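Local coordinates for protein NUDIX hydrolase (Alicyclobacillus acidocaldarius subsp. acidocaldarius, PDB 3QSJ) that probably hydrolyses phosphorus-containing acid anhydrides with the help of divalent metal ions, and holds a calcium ion in this crystal, at residues R8-L13 against F152-F157; I16-N21 against P211-A216; V26-R31 against A176-P181; L91-G96 against L129-G134. All blocks are in the same frame, centred on the assembly; numbering follows the deposited sequence. Where two conformers were deposited one is given.

Overall arrangement
From the N terminus, strand 7-18 serves two contacts: its first half pairs with strand 151-160 in contact 1, and its far end meets helix 213-219 in contact 2. Strand 24-31, next in the chain and beside it in the sheet, pairs with strand 174-181 in contact 3. Contact 1 crosses both contact 2 and contact 3 along the chain, whereas contact 3 lies wholly within the long loop of contact 2. Contact 4 closes the shortest loop, from 91-96 to 129-134, enclosed by all three others. Contacts 1 and 3 each join two strands of the main sheet; contact 2 ties the C-terminal helix to it and touches contact 3 through Ile16 with Val26 and Arg17 with Trp179.

Contact 1 (R8-L13 against F152-F157); sequences RKAATL and FDTRFF
Thr12 OG1 is anti to the carbonyl carbon (chi1 -62°), on the side of Thr154 CG2; Phe156 CG is likewise anti to its carbonyl carbon (chi1 -78°). Both residues are on the same face of the sheet. They lie alongside each other, and Thr12 CB sits over one face of the Phe156 ring, offset toward its rim and 4.2 Å from its centroid, in a CH-pi contact. Beta-branched Thr12 suits a strand and also meets Thr154, OG1 to CG2, at 3.4 Å. Farther along this face Phe152 CD1 lies 3.7 Å from Arg8 CB, and the small Ala10, whose CB is 4.1 Å from Phe152 CD1, takes little room beside the ring. On the other face Leu13 crosses Phe157 at about a right angle, CD1 lying 3.8 Å from Phe157 CB.

Five backbone hydrogen bonds join the strands. The carbonyls of Arg8, Ala10 and Thr12 accept from Asp153, Arg155 and Phe157, while Ala10 and Thr12 donate to Asp153 and Arg155. Lys9 CE runs beside Asp153 OD2 at 3.7 Å without an ion pair; that carboxylate is engaged by Arg141, and Arg155 makes salt bridges to Asp71 and Asp72.

The strands run parallel, their axes 25° apart, within the mixed sheet of the Nudix fold. Leu13 packs on Leu80 of helix 72-87, the Nudix helix whose Glu82 and Glu86 bind calcium together with Gly46.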
loop_
_atom_site.group_PDB
_atom_site.type_symbol
_atom_site.label_atom_id
_atom_site.label_comp_id
_atom_site.label_asym_id
_atom_site.label_seq_id
_atom_site.Cartn_x
_atom_site.Cartn_y
_atom_site.Cartn_z
ATOM N N ARG A 8 -13.749 8.734 5.239
ATOM C CA ARG A 8 -13.537 8.063 3.958
ATOM C C ARG A 8 -12.819 6.721 4.087
ATOM O O ARG A 8 -11.722 6.678 4.619
ATOM C CB ARG A 8 -12.799 9.013 3.006
ATOM C CG ARG A 8 -12.711 8.497 1.562
ATOM C CD ARG A 8 -13.631 9.272 0.634
ATOM N NE ARG A 8 -13.766 8.642 -0.682
ATOM C CZ ARG A 8 -13.207 9.100 -1.800
ATOM N NH1 ARG A 8 -13.392 8.466 -2.951
ATOM N NH2 ARG A 8 -12.435 10.182 -1.771
ATOM N N LYS A 9 -13.453 5.616 3.641
ATOM C CA LYS A 9 -12.767 4.313 3.638
ATOM C C LYS A 9 -11.542 4.360 2.686
ATOM O O LYS A 9 -11.642 4.845 1.536
ATOM C CB LYS A 9 -13.705 3.194 3.180
ATOM C CG LYS A 9 -14.745 2.840 4.285
ATOM C CD LYS A 9 -14.131 1.944 5.337
ATOM C CE LYS A 9 -15.212 1.521 6.345
ATOM N NZ LYS A 9 -16.444 1.027 5.657
ATOM N N ALA A 10 -10.400 3.868 3.168
ATOM C CA ALA A 10 -9.136 3.852 2.415
ATOM C C ALA A 10 -8.314 2.657 2.820
ATOM O O ALA A 10 -8.644 1.955 3.803
ATOM C CB ALA A 10 -8.346 5.128 2.757
ATOM N N ALA A 11 -7.220 2.438 2.073
ATOM C CA ALA A 11 -6.290 1.352 2.416
ATOM C C ALA A 11 -4.947 1.701 1.940
ATOM O O ALA A 11 -4.761 2.479 0.977
ATOM C CB ALA A 11 -6.716 0.029 1.779
ATOM N N THR A 12 -3.976 1.142 2.640
ATOM C CA THR A 12 -2.568 1.404 2.412
ATOM C C THR A 12 -1.799 0.095 2.380
ATOM O O THR A 12 -2.055 -0.786 3.203
ATOM C CB THR A 12 -2.056 2.320 3.544
ATOM O OG1 THR A 12 -2.786 3.548 3.478
ATOM C CG2 THR A 12 -0.611 2.689 3.331
ATOM N N LEU A 13 -0.771 0.041 1.521
ATOM C CA LEU A 13 0.057 -1.162 1.384
ATOM C C LEU A 13 1.458 -0.869 1.831
ATOM O O LEU A 13 2.124 0.048 1.332
ATOM C CB LEU A 13 0.084 -1.685 -0.068
ATOM C CG LEU A 13 0.634 -3.111 -0.223
ATOM C CD1 LEU A 13 -0.183 -4.097 0.632
ATOM C CD2 LEU A 13 0.650 -3.498 -1.732
ATOM N N PHE A 152 -10.175 9.725 7.380
ATOM C CA PHE A 152 -10.175 8.460 6.696
ATOM C C PHE A 152 -10.341 7.359 7.698
ATOM O O PHE A 152 -9.889 7.480 8.849
ATOM C CB PHE A 152 -8.840 8.179 5.971
ATOM C CG PHE A 152 -8.538 9.175 4.893
ATOM C CD1 PHE A 152 -9.124 9.054 3.629
ATOM C CD2 PHE A 152 -7.801 10.323 5.178
ATOM C CE1 PHE A 152 -8.965 10.061 2.665
ATOM C CE2 PHE A 152 -7.596 11.300 4.194
ATOM C CZ PHE A 152 -8.170 11.149 2.946
ATOM N N ASP A 153 -10.815 6.222 7.204
ATOM C CA ASP A 153 -10.839 5.014 8.038
ATOM C C ASP A 153 -9.999 4.080 7.211
ATOM O O ASP A 153 -10.465 3.573 6.176
ATOM C CB ASP A 153 -12.275 4.531 8.152
ATOM C CG ASP A 153 -12.463 3.276 8.961
ATOM O OD1 ASP A 153 -11.478 2.568 9.197
ATOM O OD2 ASP A 153 -13.600 3.007 9.358
ATOM N N THR A 154 -8.714 3.948 7.580
ATOM C CA THR A 154 -7.728 3.306 6.700
ATOM C C THR A 154 -7.304 1.932 7.160
ATOM O O THR A 154 -6.940 1.765 8.334
ATOM C CB THR A 154 -6.500 4.210 6.625
ATOM O OG1 THR A 154 -6.915 5.527 6.185
ATOM C CG2 THR A 154 -5.413 3.624 5.629
ATOM N N ARG A 155 -7.353 0.962 6.243
ATOM C CA ARG A 155 -6.983 -0.429 6.500
ATOM C C ARG A 155 -5.550 -0.588 6.024
ATOM O O ARG A 155 -5.264 -0.269 4.885
ATOM C CB ARG A 155 -7.903 -1.387 5.737
ATOM C CG ARG A 155 -8.113 -2.754 6.445
ATOM C CD ARG A 155 -8.907 -2.687 7.779
ATOM N NE ARG A 155 -10.146 -1.930 7.653
ATOM C CZ ARG A 155 -11.363 -2.455 7.417
ATOM N NH1 ARG A 155 -11.513 -3.773 7.255
ATOM N NH2 ARG A 155 -12.416 -1.669 7.294
ATOM N N PHE A 156 -4.656 -1.100 6.865
ATOM C CA PHE A 156 -3.246 -1.262 6.501
ATOM C C PHE A 156 -2.951 -2.786 6.249
ATOM O O PHE A 156 -3.284 -3.652 7.051
ATOM C CB PHE A 156 -2.342 -0.813 7.699
ATOM C CG PHE A 156 -2.245 0.694 7.785
ATOM C CD1 PHE A 156 -1.125 1.352 7.309
ATOM C CD2 PHE A 156 -3.335 1.452 8.208
ATOM C CE1 PHE A 156 -1.053 2.775 7.306
ATOM C CE2 PHE A 156 -3.266 2.881 8.199
ATOM C CZ PHE A 156 -2.139 3.511 7.735
ATOM N N PHE A 157 -2.261 -3.060 5.159
ATOM C CA PHE A 157 -1.861 -4.394 4.767
ATOM C C PHE A 157 -0.367 -4.393 4.577
ATOM O O PHE A 157 0.240 -3.384 4.113
ATOM C CB PHE A 157 -2.564 -4.820 3.441
ATOM C CG PHE A 157 -4.038 -4.990 3.670
ATOM C CD1 PHE A 157 -4.545 -6.189 4.178
ATOM C CD2 PHE A 157 -4.919 -3.962 3.372
ATOM C CE1 PHE A 157 -5.926 -6.346 4.375
ATOM C CE2 PHE A 157 -6.295 -4.113 3.599
ATOM C CZ PHE A 157 -6.765 -5.263 4.213
#

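Contact 2 (I16-N21 against P211-A216); sequences IRDGAN and PNAEIA
Asp18 meets Ala213 in a contact between a strand end and a helix start: strand 7-18 finishes where helix 213-219 begins, at the partly buried margin of the main sheet. Ala213 N donates to Asp18 OD1 at 2.8 Å, on the syn side, 23° out of the carboxylate plane, with an N-H...O angle of 163°. The other oxygen reaches the next amide through water, which donates to Asp18 OD2 and accepts from Glu214 N. An aspartate suits this place because its short side chain offers one oxygen directly to an amide and the other through a water.

Asn212, at the N-cap just before the helix, serves the same turn. Its CG lies between the backbone N and the carbonyl carbon (chi1 58°), and OD1 accepts from Ile215 N at 2.8 Å. Asp18 OD1 also comes within 3.3 Å of Asn212 CB.

Beside the hydrogen bond the contact becomes apolar. Ile16 CD1 lies 3.7 Å from Ala216 CB and 3.9 Å from Ala213 CB; the two alanines, one turn apart, are small enough to let the helix approach the isoleucine closely. Leu158 of the neighbouring strand adjoins both Ile16 and Ala216.

A carboxylate facing the amide end of a helix, near the positive end of the helix dipole, probably gains electrostatic stabilisation, and its ionised form would be favoured there.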
loop_
_atom_site.group_PDB
_atom_site.type_symbol
_atom_site.label_atom_id
_atom_site.label_comp_id
_atom_site.label_asym_id
_atom_site.label_seq_id
_atom_site.Cartn_x
_atom_site.Cartn_y
_atom_site.Cartn_z
ATOM N N ILE A 16 7.471 -4.547 1.939
ATOM C CA ILE A 16 8.792 -4.685 2.569
ATOM C C ILE A 16 9.718 -5.721 1.983
ATOM O O ILE A 16 9.301 -6.579 1.217
ATOM C CB ILE A 16 8.595 -5.053 4.077
ATOM C CG1 ILE A 16 7.994 -6.495 4.255
ATOM C CG2 ILE A 16 7.824 -3.967 4.822
ATOM C CD1 ILE A 16 7.952 -6.984 5.785
ATOM N N ARG A 17 11.005 -5.615 2.328
ATOM C CA ARG A 17 11.948 -6.649 1.910
ATOM C C ARG A 17 13.059 -6.715 2.994
ATOM O O ARG A 17 13.219 -5.791 3.782
ATOM C CB ARG A 17 12.524 -6.316 0.531
ATOM C CG ARG A 17 13.464 -5.103 0.583
ATOM C CD ARG A 17 13.824 -4.651 -0.823
ATOM N NE ARG A 17 14.849 -3.586 -0.813
ATOM C CZ ARG A 17 15.290 -3.022 -1.926
ATOM N NH1 ARG A 17 14.817 -3.418 -3.112
ATOM N NH2 ARG A 17 16.222 -2.058 -1.871
ATOM N N ASP A 18 13.806 -7.801 3.019
ATOM C CA ASP A 18 14.973 -7.881 3.893
ATOM C C ASP A 18 16.065 -7.084 3.195
ATOM O O ASP A 18 16.337 -7.338 2.014
ATOM C CB ASP A 18 15.407 -9.332 4.050
ATOM C CG ASP A 18 14.500 -10.118 4.983
ATOM O OD1 ASP A 18 13.997 -9.521 6.002
ATOM O OD2 ASP A 18 14.297 -11.310 4.723
ATOM N N GLY A 19 16.627 -6.091 3.891
ATOM C CA GLY A 19 17.584 -5.158 3.312
ATOM C C GLY A 19 18.995 -5.270 3.840
ATOM O O GLY A 19 19.367 -6.265 4.488
ATOM N N ALA A 20 19.785 -4.235 3.535
ATOM C CA ALA A 20 21.162 -4.126 3.999
ATOM C C ALA A 20 21.236 -4.099 5.530
ATOM O O ALA A 20 20.318 -3.576 6.194
ATOM C CB ALA A 20 21.783 -2.849 3.444
ATOM N N ASN A 21 22.302 -4.671 6.078
ATOM C CA ASN A 21 22.567 -4.685 7.530
ATOM C C ASN A 21 21.498 -5.437 8.304
ATOM O O ASN A 21 21.242 -5.116 9.471
ATOM C CB ASN A 21 22.756 -3.245 8.075
ATOM C CG ASN A 21 23.718 -2.413 7.264
ATOM O OD1 ASN A 21 23.378 -1.355 6.739
ATOM N ND2 ASN A 21 24.915 -2.910 7.071
ATOM N N PRO A 211 12.777 -8.506 13.396
ATOM C CA PRO A 211 14.068 -8.967 12.843
ATOM C C PRO A 211 14.140 -9.122 11.332
ATOM O O PRO A 211 15.178 -8.814 10.751
ATOM C CB PRO A 211 14.327 -10.295 13.554
ATOM C CG PRO A 211 12.974 -10.747 14.022
ATOM C CD PRO A 211 12.205 -9.491 14.340
ATOM N N ASN A 212 13.059 -9.613 10.687
ATOM C CA ASN A 212 13.094 -9.859 9.240
ATOM C C ASN A 212 11.680 -9.885 8.668
ATOM O O ASN A 212 10.674 -9.819 9.412
ATOM C CB ASN A 212 13.925 -11.154 8.916
ATOM C CG ASN A 212 13.372 -12.374 9.605
ATOM O OD1 ASN A 212 12.168 -12.633 9.553
ATOM N ND2 ASN A 212 14.207 -13.157 10.265
ATOM N N ALA A 213 11.593 -9.907 7.334
ATOM C CA ALA A 213 10.314 -9.877 6.620
ATOM C C ALA A 213 9.435 -11.134 6.941
ATOM O O ALA A 213 8.206 -11.016 7.054
ATOM C CB ALA A 213 10.613 -9.793 5.121
ATOM N N GLU A 214 10.051 -12.341 7.069
ATOM C CA GLU A 214 9.232 -13.535 7.416
ATOM C C GLU A 214 8.579 -13.368 8.787
ATOM O O GLU A 214 7.379 -13.617 8.916
ATOM C CB GLU A 214 10.139 -14.779 7.409
ATOM C CG GLU A 214 9.409 -16.079 7.729
ATOM C CD GLU A 214 10.367 -17.242 7.812
ATOM O OE1 GLU A 214 11.407 -17.193 7.117
ATOM O OE2 GLU A 214 10.120 -18.164 8.622
ATOM N N ILE A 215 9.339 -12.865 9.800
ATOM C CA ILE A 215 8.746 -12.646 11.129
ATOM C C ILE A 215 7.660 -11.576 11.039
ATOM O O ILE A 215 6.625 -11.716 11.675
ATOM C CB ILE A 215 9.812 -12.388 12.240
ATOM C CG1 ILE A 215 10.742 -13.635 12.483
ATOM C CG2 ILE A 215 9.187 -11.847 13.513
ATOM C CD1 ILE A 215 10.002 -14.962 12.847
ATOM N N ALA A 216 7.882 -10.504 10.203
ATOM C CA ALA A 216 6.846 -9.495 10.075
ATOM C C ALA A 216 5.548 -10.081 9.490
ATOM O O ALA A 216 4.447 -9.752 9.957
ATOM C CB ALA A 216 7.343 -8.341 9.191
HETATM O O HOH W 1 12.732 -12.946 6.072
#

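Contact 3 (V26-R31 against A176-P181); sequences VLVVRR and AALWTP
Leu27 and Trp179 face each other as a non-hydrogen-bonded pair of the antiparallel ladder that joins strands 24-31 and 174-181 in the main sheet of the Nudix fold. Leu27 CD2 sits over the five-membered ring of Trp179, 3.4 Å from its centroid and only 4° off the ring normal, a CH-pi contact. Leu27 CG, anti to the carbonyl carbon (chi1 -80°), is thereby placed against the indole too, 3.7 Å from Trp179 CE2. A branched aliphatic chain fits here because it can spread two carbons over a broad flat surface. On the same face Val29 CG1 meets Ala177 CB at 3.9 Å, the alanine leaving room where the strands come near each other.

On the opposite face Val26 and Thr180 lie side by side, their CG1 and CG2 4.1 Å apart. Their backbones form a hydrogen-bonded pair: Val26 N donates to Thr180 O, and Thr180 N donates to Val26 O at 2.9 Å with an N-H...O angle of 173°. Val28 and Leu178 exchange a second such pair of bonds.

The next shell borders these groups. Trp179 NE1 donates to Gly165 O, which helps position the indole, and Arg17 makes a cation-pi contact with it. Arg30 forms a salt bridge with Asp175, while Val29 packs on Ile87 and on Glu86, a calcium ligand. Where the strand gives way to helix 182-190, Thr180 OG1 donates to Pro181 O at 3.2 Å.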
loop_
_atom_site.group_PDB
_atom_site.type_symbol
_atom_site.label_atom_id
_atom_site.label_comp_id
_atom_site.label_asym_id
_atom_site.label_seq_id
_atom_site.Cartn_x
_atom_site.Cartn_y
_atom_site.Cartn_z
ATOM N N VAL A 26 11.483 -0.692 3.144
ATOM C CA VAL A 26 10.048 -0.517 2.827
ATOM C C VAL A 26 9.903 0.511 1.712
ATOM O O VAL A 26 10.752 1.405 1.626
ATOM C CB VAL A 26 9.296 -0.100 4.133
ATOM C CG1 VAL A 26 9.839 1.222 4.745
ATOM C CG2 VAL A 26 7.781 -0.052 3.921
ATOM N N LEU A 27 8.831 0.422 0.891
ATOM C CA LEU A 27 8.610 1.376 -0.170
ATOM C C LEU A 27 7.833 2.548 0.415
ATOM O O LEU A 27 6.726 2.390 0.989
ATOM C CB LEU A 27 7.786 0.751 -1.311
ATOM C CG LEU A 27 8.540 -0.117 -2.295
ATOM C CD1 LEU A 27 7.560 -0.730 -3.282
ATOM C CD2 LEU A 27 9.576 0.741 -3.093
ATOM N N VAL A 28 8.383 3.715 0.255
ATOM C CA VAL A 28 7.661 4.895 0.711
ATOM C C VAL A 28 7.580 5.837 -0.443
ATOM O O VAL A 28 8.373 5.741 -1.394
ATOM C CB VAL A 28 8.289 5.566 1.963
ATOM C CG1 VAL A 28 8.130 4.685 3.206
ATOM C CG2 VAL A 28 9.759 5.935 1.730
ATOM N N VAL A 29 6.643 6.776 -0.351
ATOM C CA VAL A 29 6.484 7.828 -1.365
ATOM C C VAL A 29 6.375 9.189 -0.676
ATOM O O VAL A 29 6.033 9.251 0.506
ATOM C CB VAL A 29 5.260 7.567 -2.257
ATOM C CG1 VAL A 29 5.416 6.202 -2.993
ATOM C CG2 VAL A 29 3.953 7.620 -1.447
ATOM N N ARG A 30 6.660 10.285 -1.401
ATOM C CA ARG A 30 6.438 11.601 -0.800
ATOM C C ARG A 30 5.511 12.408 -1.693
ATOM O O ARG A 30 5.747 12.500 -2.887
ATOM C CB ARG A 30 7.769 12.352 -0.599
ATOM C CG ARG A 30 7.491 13.767 -0.029
ATOM C CD ARG A 30 8.762 14.500 0.328
ATOM N NE ARG A 30 9.627 14.715 -0.831
ATOM C CZ ARG A 30 10.828 15.257 -0.719
ATOM N NH1 ARG A 30 11.259 15.690 0.458
ATOM N NH2 ARG A 30 11.607 15.382 -1.783
ATOM N N ARG A 31 4.458 12.970 -1.114
ATOM C CA ARG A 31 3.518 13.879 -1.821
ATOM C C ARG A 31 4.225 15.141 -2.259
ATOM O O ARG A 31 4.961 15.750 -1.481
ATOM C CB ARG A 31 2.331 14.238 -0.916
ATOM C CG ARG A 31 1.538 13.010 -0.554
ATOM C CD ARG A 31 0.537 13.303 0.537
ATOM N NE ARG A 31 -0.571 14.072 -0.002
ATOM C CZ ARG A 31 -1.620 13.539 -0.618
ATOM N NH1 ARG A 31 -1.691 12.228 -0.811
ATOM N NH2 ARG A 31 -2.589 14.313 -1.074
ATOM N N ALA A 176 8.682 11.713 -5.110
ATOM C CA ALA A 176 9.741 10.745 -4.819
ATOM C C ALA A 176 9.131 9.425 -4.412
ATOM O O ALA A 176 7.986 9.380 -3.972
ATOM C CB ALA A 176 10.615 11.271 -3.697
ATOM N N ALA A 177 9.889 8.354 -4.630
ATOM C CA ALA A 177 9.476 7.001 -4.246
ATOM C C ALA A 177 10.730 6.197 -4.186
ATOM O O ALA A 177 11.561 6.278 -5.106
ATOM C CB ALA A 177 8.540 6.416 -5.276
ATOM N N LEU A 178 10.932 5.474 -3.072
ATOM C CA LEU A 178 12.140 4.703 -2.915
ATOM C C LEU A 178 12.035 3.593 -1.892
ATOM O O LEU A 178 11.102 3.580 -1.084
ATOM C CB LEU A 178 13.372 5.586 -2.633
ATOM C CG LEU A 178 13.560 6.383 -1.306
ATOM C CD1 LEU A 178 12.335 6.733 -0.597
ATOM C CD2 LEU A 178 14.677 5.859 -0.447
ATOM N N TRP A 179 13.003 2.667 -1.967
ATOM C CA TRP A 179 13.141 1.619 -0.960
ATOM C C TRP A 179 14.019 2.214 0.147
ATOM O O TRP A 179 15.221 2.510 -0.066
ATOM C CB TRP A 179 13.863 0.399 -1.554
ATOM C CG TRP A 179 12.966 -0.481 -2.355
ATOM C CD1 TRP A 179 12.918 -0.614 -3.719
ATOM C CD2 TRP A 179 12.066 -1.450 -1.823
ATOM N NE1 TRP A 179 12.094 -1.671 -4.064
ATOM C CE2 TRP A 179 11.547 -2.193 -2.915
ATOM C CE3 TRP A 179 11.673 -1.795 -0.512
ATOM C CZ2 TRP A 179 10.637 -3.243 -2.736
ATOM C CZ3 TRP A 179 10.788 -2.851 -0.350
ATOM C CH2 TRP A 179 10.216 -3.494 -1.462
ATOM N N THR A 180 13.464 2.335 1.344
ATOM C CA THR A 180 14.281 2.888 2.416
ATOM C C THR A 180 14.353 1.975 3.629
ATOM O O THR A 180 13.345 1.354 3.973
ATOM C CB THR A 180 13.737 4.296 2.852
ATOM O OG1 THR A 180 14.602 4.840 3.852
ATOM C CG2 THR A 180 12.316 4.229 3.400
ATOM N N PRO A 181 15.494 1.873 4.325
ATOM C CA PRO A 181 15.476 1.140 5.602
ATOM C C PRO A 181 14.441 1.863 6.498
ATOM O O PRO A 181 14.368 3.101 6.471
ATOM C CB PRO A 181 16.888 1.351 6.148
ATOM C CG PRO A 181 17.695 1.739 5.018
ATOM C CD PRO A 181 16.828 2.464 4.060
#

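Contact 4 (L91-G96 against L129-G134); sequences LAVRDG and LAFDLG
Asp132 N donates to Ala92 O at 2.6 Å with an N-H...O angle of 166°, the shortest of the three backbone bonds joining these segments. Arg94 and Ala130 supply the other two, Arg94 N to Ala130 O and Ala130 N to Arg94 O, which makes them a hydrogen-bonded antiparallel pair. The bend of Arg94 at chi3 (-83°) brings NE back to its own chain, where NE at 2.9 Å and NH2 at 3.2 Å both hold Asp95 O, side-on and nearly in the guanidinium plane; the guanidinium also makes a cation-pi contact with Phe61. A long, bent arginine can do this while CD lies 3.8 Å from Asp132 CB. Asp132 OD1 in turn accepts from Gly134 N, forming an Asx turn that leads into the 3-10 segment; Gly134 brings no side chain near OD1.

Around this polar frame lies the packing. Val93 divides its branches: CG2 touches Phe131 CE1 at 3.5 Å, and CG1 meets Leu129 CD1 at 3.9 Å, the valine and leucine crossing at about a right angle. Leu91 O lies in the plane of the Phe131 ring, at its edge, 3.3 Å from CD1. Leu129 CD2 rests 3.6 Å from Asp95 CB.

The Phe131 ring also packs on Leu80 of helix 72-87 and on Leu120 and Leu124 of helix 119-125. The whole is a small two-stranded antiparallel sheet, separate from the main one, that closes the helical excursion following the Nudix helix.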
loop_
_atom_site.group_PDB
_atom_site.type_symbol
_atom_site.label_atom_id
_atom_site.label_comp_id
_atom_site.label_asym_id
_atom_site.label_seq_id
_atom_site.Cartn_x
_atom_site.Cartn_y
_atom_site.Cartn_z
ATOM N N LEU A 91 1.380 -6.060 -7.453
ATOM C CA LEU A 91 1.800 -7.083 -6.508
ATOM C C LEU A 91 0.760 -8.157 -6.379
ATOM O O LEU A 91 -0.443 -7.900 -6.559
ATOM C CB LEU A 91 2.012 -6.476 -5.113
ATOM C CG LEU A 91 3.358 -5.770 -4.902
ATOM C CD1 LEU A 91 3.517 -4.650 -5.814
ATOM C CD2 LEU A 91 3.444 -5.254 -3.573
ATOM N N ALA A 92 1.233 -9.369 -6.004
ATOM C CA ALA A 92 0.330 -10.507 -5.672
ATOM C C ALA A 92 -0.669 -10.854 -6.772
ATOM O O ALA A 92 -1.767 -11.297 -6.479
ATOM C CB ALA A 92 -0.432 -10.201 -4.361
ATOM N N VAL A 93 -0.244 -10.785 -8.006
ATOM C CA VAL A 93 -1.115 -11.185 -9.136
ATOM C C VAL A 93 -0.734 -12.608 -9.569
ATOM O O VAL A 93 0.478 -12.959 -9.609
ATOM C CB VAL A 93 -1.029 -10.153 -10.290
ATOM C CG1 VAL A 93 -1.712 -10.649 -11.587
ATOM C CG2 VAL A 93 -1.658 -8.818 -9.849
ATOM N N ARG A 94 -1.765 -13.409 -9.961
ATOM C CA ARG A 94 -1.495 -14.750 -10.496
ATOM C C ARG A 94 -2.623 -15.159 -11.440
ATOM O O ARG A 94 -3.686 -14.531 -11.446
ATOM C CB ARG A 94 -1.449 -15.753 -9.316
ATOM C CG ARG A 94 -2.668 -15.666 -8.406
ATOM C CD ARG A 94 -2.748 -16.914 -7.539
ATOM N NE ARG A 94 -3.393 -17.970 -8.306
ATOM C CZ ARG A 94 -3.800 -19.110 -7.772
ATOM N NH1 ARG A 94 -3.666 -19.322 -6.462
ATOM N NH2 ARG A 94 -4.387 -20.029 -8.527
ATOM N N ASP A 95 -2.444 -16.279 -12.153
ATOM C CA ASP A 95 -3.545 -16.791 -12.987
ATOM C C ASP A 95 -4.137 -18.046 -12.296
ATOM O O ASP A 95 -3.709 -18.423 -11.200
ATOM C CB ASP A 95 -3.057 -17.114 -14.398
ATOM C CG ASP A 95 -1.969 -18.155 -14.510
ATOM O OD1 ASP A 95 -1.745 -18.902 -13.520
ATOM O OD2 ASP A 95 -1.384 -18.274 -15.603
ATOM N N GLY A 96 -5.083 -18.719 -12.962
ATOM C CA GLY A 96 -5.738 -19.890 -12.395
ATOM C C GLY A 96 -4.812 -21.052 -12.138
ATOM O O GLY A 96 -5.106 -21.887 -11.296
ATOM N N LEU A 129 -6.613 -12.817 -14.910
ATOM C CA LEU A 129 -5.773 -12.712 -13.708
ATOM C C LEU A 129 -6.531 -12.181 -12.489
ATOM O O LEU A 129 -7.540 -11.476 -12.646
ATOM C CB LEU A 129 -4.595 -11.754 -14.027
ATOM C CG LEU A 129 -3.641 -12.192 -15.135
ATOM C CD1 LEU A 129 -2.589 -11.155 -15.331
ATOM C CD2 LEU A 129 -3.083 -13.562 -14.875
ATOM N N ALA A 130 -5.975 -12.406 -11.268
ATOM C CA ALA A 130 -6.580 -11.793 -10.097
ATOM C C ALA A 130 -5.550 -11.763 -9.026
ATOM O O ALA A 130 -4.460 -12.374 -9.190
ATOM C CB ALA A 130 -7.845 -12.577 -9.646
ATOM N N PHE A 131 -5.884 -11.070 -7.931
ATOM C CA PHE A 131 -4.931 -10.950 -6.815
ATOM C C PHE A 131 -4.954 -12.179 -5.926
ATOM O O PHE A 131 -6.034 -12.729 -5.664
ATOM C CB PHE A 131 -5.295 -9.758 -5.962
ATOM C CG PHE A 131 -5.016 -8.457 -6.688
ATOM C CD1 PHE A 131 -3.704 -8.085 -7.001
ATOM C CD2 PHE A 131 -6.068 -7.643 -7.116
ATOM C CE1 PHE A 131 -3.419 -6.855 -7.587
ATOM C CE2 PHE A 131 -5.801 -6.415 -7.745
ATOM C CZ PHE A 131 -4.476 -6.019 -7.971
ATOM N N ASP A 132 -3.780 -12.548 -5.397
ATOM C CA ASP A 132 -3.717 -13.631 -4.398
ATOM C C ASP A 132 -3.678 -12.840 -3.070
ATOM O O ASP A 132 -2.604 -12.369 -2.617
ATOM C CB ASP A 132 -2.422 -14.465 -4.596
ATOM C CG ASP A 132 -2.286 -15.524 -3.493
ATOM O OD1 ASP A 132 -3.195 -15.588 -2.602
ATOM O OD2 ASP A 132 -1.274 -16.296 -3.524
ATOM N N LEU A 133 -4.840 -12.705 -2.441
ATOM C CA LEU A 133 -4.931 -11.957 -1.171
ATOM C C LEU A 133 -4.219 -12.654 0.015
ATOM O O LEU A 133 -3.895 -11.989 1.002
ATOM C CB LEU A 133 -6.405 -11.720 -0.846
ATOM C CG LEU A 133 -7.114 -10.864 -1.917
ATOM C CD1 LEU A 133 -8.613 -10.652 -1.565
ATOM C CD2 LEU A 133 -6.341 -9.523 -2.200
ATOM N N GLY A 134 -3.892 -13.928 -0.158
ATOM C CA GLY A 134 -3.161 -14.706 0.826
ATOM C C GLY A 134 -1.744 -14.155 1.042
ATOM O O GLY A 134 -1.075 -14.490 2.033
#